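Local coordinates for protein endoglucanase CEL5A (Eubacterium cellulosolvens, PDB 4AEK) that probably binds beta-glucan chains through a family 65 carbohydrate-binding module belonging to a cellulose-degrading enzyme, at residues V57-R62 with Q70-I75; S52-V57 with L112-G117. All coordinates share one frame; numbering follows the deposited sequence.

Contact 1 and contact 2 follow one another along strand 56-62 and share V57, yet their centres lie about 18 Å apart. Contact 1 is the more central and the larger of the two: it joins neighbouring strands of the four-stranded sheet through regular antiparallel backbone bonds, with a largely apolar, inward face carrying L58, F60 and I75, and W72 and Q74 beside I59 and A61 on the other. Contact 2 lies farther out, where the chain enters that strand beside the loop leading from strand 106-111 to strand 118-127. Its chemistry is loop-like, relying on one backbone bond, a bridging water, a serine hydroxyl beside a carbonyl, a glycine in a tight place and a leucine lying over the backbone.

Contact 1 (V57-R62 with Q70-I75); sequences VLIFAR and QIWAQI
W72 has its CG anti to the backbone N (chi1 -174°), and I59 likewise sends CG2 anti to its own N (CG1 at chi1 -50°), which brings that methyl over one face of the indole. I59 CG2 sits 3.5 Å from the centroid of the W72 six-membered ring, almost on its normal, a CH-pi contact; A61 CB adds an oblique touch. At the ring edge, W72 NE1 donates to Q74 OE1 at 2.8 Å, on an in-plane lone pair, and this bond helps fix the rotation of the indole. The Q74 stem runs alongside I59, packing tightly with CG 3.3 Å from I59 CD1. These residues sit on a beta hairpin whose two strands run antiparallel, 164° apart, joined by six backbone hydrogen bonds within the beta-sandwich module. A73, bonded through its O to F60 N, centres an inverse gamma turn. The exposed W72 could be available to stack on sugar, as aromatic residues do in many carbohydrate-binding modules. On the opposite face L58, F60 and I75 face inward, F60 and I75 packing on I92 of helix 89-96. Toward the turn the R62 side chain bends at chi3, and I71 CD1 lies over one face of its guanidinium, 3.4 Å from CZ, while D103 forms a salt bridge with R62 NH1 and P69 O accepts from NH2.

Contact 2 (S52-V57 with L112-G117); sequences SGADIV and LPSADG
L112 lies across the 52-57 segment at D55 and V57, its side chain almost at right angles to that of V57. CG of L112 stands anti to its carbonyl carbon (chi1 -52°), and the two methyls divide the work: CD1 rests 3.7 Å from D55 CB, while CD2 reaches V57 CG2 at 4.0 Å. The backbone of L112 holds the same place, its N donating nearly straight to D55 O at 2.9 Å. With an alanine in place of L112, V57 CG2 and D55 CB would probably lose their apolar partner, opening a gap beside the strand. A water that accepts from D55 N and donates to P113 O links the two segments. Next along, A54 points its methyl at the loop, with CB 3.5 Å from both L112 O and S114 OG. The S114 hydroxyl, anti to its backbone N, is thereby brought within 2.9 Å of G53 O, and it also takes a weak bond from G117 N, which ties the loop back on itself. G53 meets the loop with backbone alone: its CA packs 3.4 Å from G117 O, where a beta carbon would clash. Around this junction the chain passes between sheets. S52 still pairs with T119 of strand 118-127, I56 turns away from the loop onto M118 of that strand, V49 and Y51 of strand 45-52, and A85 and F87 of strand 84-88, and V57 bonds through its backbone to K110 of strand 106-111.

Contact 1 (V57-R62 with Q70-I75)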
loop_
_atom_site.group_PDB
_atom_site.type_symbol
_atom_site.label_atom_id
_atom_site.label_comp_id
_atom_site.label_asym_id
_atom_site.label_seq_id
_atom_site.Cartn_x
_atom_site.Cartn_y
_atom_site.Cartn_z
ATOM N N VAL A 57 -5.268 -4.428 0.478
ATOM C CA VAL A 57 -3.896 -4.982 0.643
ATOM C C VAL A 57 -2.991 -3.761 0.292
ATOM O O VAL A 57 -3.357 -2.904 -0.551
ATOM C CB VAL A 57 -3.910 -6.248 -0.264
ATOM C CG1 VAL A 57 -3.099 -6.206 -1.538
ATOM C CG2 VAL A 57 -4.056 -7.565 0.485
ATOM N N LEU A 58 -1.881 -3.685 0.982
ATOM C CA LEU A 58 -0.759 -2.870 0.680
ATOM C C LEU A 58 0.378 -3.702 0.104
ATOM O O LEU A 58 0.721 -4.751 0.656
ATOM C CB LEU A 58 -0.310 -2.133 1.935
ATOM C CG LEU A 58 0.860 -1.162 1.877
ATOM C CD1 LEU A 58 0.468 -0.006 0.989
ATOM C CD2 LEU A 58 1.254 -0.654 3.263
ATOM N N ILE A 59 0.963 -3.256 -1.015
ATOM C CA ILE A 59 2.088 -3.927 -1.664
ATOM C C ILE A 59 3.337 -3.050 -1.617
ATOM O O ILE A 59 3.287 -1.925 -2.121
ATOM C CB ILE A 59 1.840 -4.177 -3.160
ATOM C CG1 ILE A 59 0.481 -4.847 -3.509
ATOM C CG2 ILE A 59 2.985 -4.952 -3.729
ATOM C CD1 ILE A 59 0.100 -5.847 -2.539
ATOM N N PHE A 60 4.423 -3.538 -1.041
ATOM C CA PHE A 60 5.769 -3.026 -1.244
ATOM C C PHE A 60 6.442 -3.992 -2.158
ATOM O O PHE A 60 6.509 -5.196 -1.868
ATOM C CB PHE A 60 6.513 -2.849 0.091
ATOM C CG PHE A 60 6.286 -1.506 0.749
ATOM C CD1 PHE A 60 5.016 -0.977 0.838
ATOM C CD2 PHE A 60 7.310 -0.811 1.315
ATOM C CE1 PHE A 60 4.792 0.247 1.418
ATOM C CE2 PHE A 60 7.083 0.412 1.928
ATOM C CZ PHE A 60 5.822 0.921 1.990
ATOM N N ALA A 61 6.900 -3.522 -3.304
ATOM C CA ALA A 61 7.533 -4.366 -4.266
ATOM C C ALA A 61 8.849 -3.819 -4.757
ATOM O O ALA A 61 9.090 -2.601 -4.793
ATOM C CB ALA A 61 6.636 -4.661 -5.468
ATOM N N ARG A 62 9.710 -4.765 -5.101
ATOM C CA ARG A 62 11.025 -4.475 -5.672
ATOM C C ARG A 62 11.011 -5.299 -6.885
ATOM O O ARG A 62 10.662 -6.498 -6.783
ATOM C CB ARG A 62 12.158 -4.922 -4.754
ATOM C CG ARG A 62 13.473 -4.742 -5.410
ATOM C CD ARG A 62 14.617 -5.184 -4.486
ATOM N NE ARG A 62 14.684 -6.638 -4.474
ATOM C CZ ARG A 62 15.334 -7.342 -3.555
ATOM N NH1 ARG A 62 15.945 -6.749 -2.543
ATOM N NH2 ARG A 62 15.350 -8.662 -3.643
ATOM N N GLN A 70 12.426 -10.474 -7.274
ATOM C CA GLN A 70 11.300 -9.583 -7.126
ATOM C C GLN A 70 10.719 -9.802 -5.729
ATOM O O GLN A 70 10.471 -10.903 -5.330
ATOM C CB GLN A 70 10.252 -9.881 -8.161
ATOM C CG GLN A 70 8.972 -9.108 -7.851
ATOM C CD GLN A 70 7.996 -9.077 -8.989
ATOM O OE1 GLN A 70 8.134 -8.295 -9.886
ATOM N NE2 GLN A 70 7.038 -9.964 -8.976
ATOM N N ILE A 71 10.500 -8.741 -4.980
ATOM C CA ILE A 71 9.788 -8.817 -3.772
ATOM C C ILE A 71 8.429 -8.331 -4.024
ATOM O O ILE A 71 8.300 -7.246 -4.549
ATOM C CB ILE A 71 10.453 -7.929 -2.698
ATOM C CG1 ILE A 71 11.870 -8.416 -2.354
ATOM C CG2 ILE A 71 9.624 -7.938 -1.434
ATOM C CD1 ILE A 71 12.628 -7.369 -1.492
ATOM N N TRP A 72 7.408 -9.138 -3.690
ATOM C CA TRP A 72 6.043 -8.657 -3.670
ATOM C C TRP A 72 5.483 -8.754 -2.277
ATOM O O TRP A 72 4.827 -9.752 -1.916
ATOM C CB TRP A 72 5.237 -9.428 -4.673
ATOM C CG TRP A 72 3.850 -8.960 -4.863
ATOM C CD1 TRP A 72 2.697 -9.401 -4.197
ATOM C CD2 TRP A 72 3.421 -7.947 -5.811
ATOM N NE1 TRP A 72 1.604 -8.730 -4.687
ATOM C CE2 TRP A 72 1.992 -7.829 -5.657
ATOM C CE3 TRP A 72 4.097 -7.095 -6.743
ATOM C CZ2 TRP A 72 1.249 -6.888 -6.412
ATOM C CZ3 TRP A 72 3.329 -6.176 -7.477
ATOM C CH2 TRP A 72 1.934 -6.117 -7.323
ATOM N N ALA A 73 5.783 -7.762 -1.460
ATOM C CA ALA A 73 5.392 -7.748 -0.050
ATOM C C ALA A 73 3.959 -7.211 0.068
ATOM O O ALA A 73 3.693 -6.068 0.495
ATOM C CB ALA A 73 6.322 -6.902 0.753
ATOM N N GLN A 74 3.052 -8.097 -0.248
ATOM C CA GLN A 74 1.661 -7.902 -0.077
ATOM C C GLN A 74 1.249 -8.176 1.320
ATOM O O GLN A 74 1.408 -9.310 1.796
ATOM C CB GLN A 74 0.967 -8.865 -0.981
ATOM C CG GLN A 74 -0.515 -8.726 -0.965
ATOM C CD GLN A 74 -1.112 -9.584 -2.030
ATOM O OE1 GLN A 74 -0.673 -9.561 -3.202
ATOM N NE2 GLN A 74 -2.136 -10.368 -1.639
ATOM N N ILE A 75 0.664 -7.179 1.976
ATOM C CA ILE A 75 0.218 -7.361 3.334
ATOM C C ILE A 75 -1.188 -6.962 3.515
ATOM O O ILE A 75 -1.674 -6.036 2.849
ATOM C CB ILE A 75 1.069 -6.633 4.358
ATOM C CG1 ILE A 75 1.217 -5.159 4.017
ATOM C CG2 ILE A 75 2.404 -7.331 4.444
ATOM C CD1 ILE A 75 1.914 -4.367 5.118
#

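Contact 2 (S52-V57 with L112-G117)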
loop_
_atom_site.group_PDB
_atom_site.type_symbol
_atom_site.label_atom_id
_atom_site.label_comp_id
_atom_site.label_asym_id
_atom_site.label_seq_id
_atom_site.Cartn_x
_atom_site.Cartn_y
_atom_site.Cartn_z
ATOM N N SER A 52 -13.765 1.150 1.920
ATOM C CA SER A 52 -14.882 0.248 2.051
ATOM C C SER A 52 -15.102 -0.487 0.756
ATOM O O SER A 52 -14.587 -0.087 -0.315
ATOM C CB SER A 52 -16.186 0.998 2.498
ATOM O OG SER A 52 -16.779 1.859 1.575
ATOM N N GLY A 53 -15.877 -1.557 0.820
ATOM C CA GLY A 53 -16.304 -2.225 -0.395
ATOM C C GLY A 53 -15.606 -3.479 -0.784
ATOM O O GLY A 53 -16.130 -4.332 -1.517
ATOM N N ALA A 54 -14.380 -3.632 -0.334
ATOM C CA ALA A 54 -13.615 -4.789 -0.690
ATOM C C ALA A 54 -12.552 -4.908 0.356
ATOM O O ALA A 54 -12.252 -3.909 1.029
ATOM C CB ALA A 54 -12.966 -4.579 -2.047
ATOM N N ASP A 55 -11.906 -6.065 0.430
ATOM C CA ASP A 55 -10.794 -6.106 1.367
ATOM C C ASP A 55 -9.611 -5.420 0.679
ATOM O O ASP A 55 -9.617 -5.223 -0.535
ATOM C CB ASP A 55 -10.513 -7.513 1.847
ATOM C CG ASP A 55 -11.585 -7.995 2.855
ATOM O OD1 ASP A 55 -11.813 -7.286 3.854
ATOM O OD2 ASP A 55 -12.171 -9.023 2.582
ATOM N N ILE A 56 -8.638 -5.050 1.472
ATOM C CA ILE A 56 -7.593 -4.155 1.017
ATOM C C ILE A 56 -6.247 -4.753 1.321
ATOM O O ILE A 56 -6.060 -5.354 2.376
ATOM C CB ILE A 56 -7.722 -2.759 1.684
ATOM C CG1 ILE A 56 -6.779 -1.733 1.054
ATOM C CG2 ILE A 56 -7.439 -2.799 3.181
ATOM C CD1 ILE A 56 -7.187 -0.303 1.364
ATOM N N VAL A 57 -5.268 -4.428 0.478
ATOM C CA VAL A 57 -3.896 -4.982 0.643
ATOM C C VAL A 57 -2.991 -3.761 0.292
ATOM O O VAL A 57 -3.357 -2.904 -0.551
ATOM C CB VAL A 57 -3.910 -6.248 -0.264
ATOM C CG1 VAL A 57 -3.099 -6.206 -1.538
ATOM C CG2 VAL A 57 -4.056 -7.565 0.485
ATOM N N LEU A 112 -8.979 -6.528 -3.060
ATOM C CA LEU A 112 -9.268 -7.892 -3.470
ATOM C C LEU A 112 -10.589 -7.866 -4.189
ATOM O O LEU A 112 -11.308 -6.877 -4.103
ATOM C CB LEU A 112 -9.277 -8.760 -2.225
ATOM C CG LEU A 112 -8.071 -8.719 -1.272
ATOM C CD1 LEU A 112 -8.269 -9.671 -0.093
ATOM C CD2 LEU A 112 -6.794 -9.047 -2.018
ATOM N N PRO A 113 -10.927 -8.961 -4.902
ATOM C CA PRO A 113 -12.145 -9.030 -5.674
ATOM C C PRO A 113 -13.365 -8.703 -4.833
ATOM O O PRO A 113 -13.479 -9.085 -3.676
ATOM C CB PRO A 113 -12.167 -10.473 -6.195
ATOM C CG PRO A 113 -10.699 -10.790 -6.375
ATOM C CD PRO A 113 -10.047 -10.123 -5.171
ATOM N N SER A 114 -14.324 -8.066 -5.481
ATOM C CA SER A 114 -15.459 -7.378 -4.813
ATOM C C SER A 114 -16.535 -7.331 -5.848
ATOM O O SER A 114 -16.219 -7.096 -6.997
ATOM C CB SER A 114 -14.868 -5.988 -4.677
ATOM O OG SER A 114 -15.613 -5.040 -4.285
ATOM N N ALA A 115 -17.787 -7.604 -5.493
ATOM C CA ALA A 115 -18.893 -7.273 -6.397
ATOM C C ALA A 115 -19.062 -5.737 -6.644
ATOM O O ALA A 115 -19.421 -5.286 -7.705
ATOM C CB ALA A 115 -20.199 -7.878 -5.819
ATOM N N ASP A 116 -18.836 -4.949 -5.628
ATOM C CA ASP A 116 -19.143 -3.510 -5.675
ATOM C C ASP A 116 -17.944 -2.614 -5.934
ATOM O O ASP A 116 -18.144 -1.404 -6.132
ATOM C CB ASP A 116 -19.762 -3.006 -4.393
ATOM C CG ASP A 116 -18.893 -3.201 -3.159
ATOM O OD1 ASP A 116 -17.983 -4.093 -3.079
ATOM O OD2 ASP A 116 -19.088 -2.345 -2.270
ATOM N N GLY A 117 -16.745 -3.166 -5.820
ATOM C CA GLY A 117 -15.513 -2.396 -5.972
ATOM C C GLY A 117 -15.165 -1.701 -4.662
ATOM O O GLY A 117 -16.025 -1.526 -3.758
HETATM O O HOH W 1 -12.985 -8.082 -1.007
#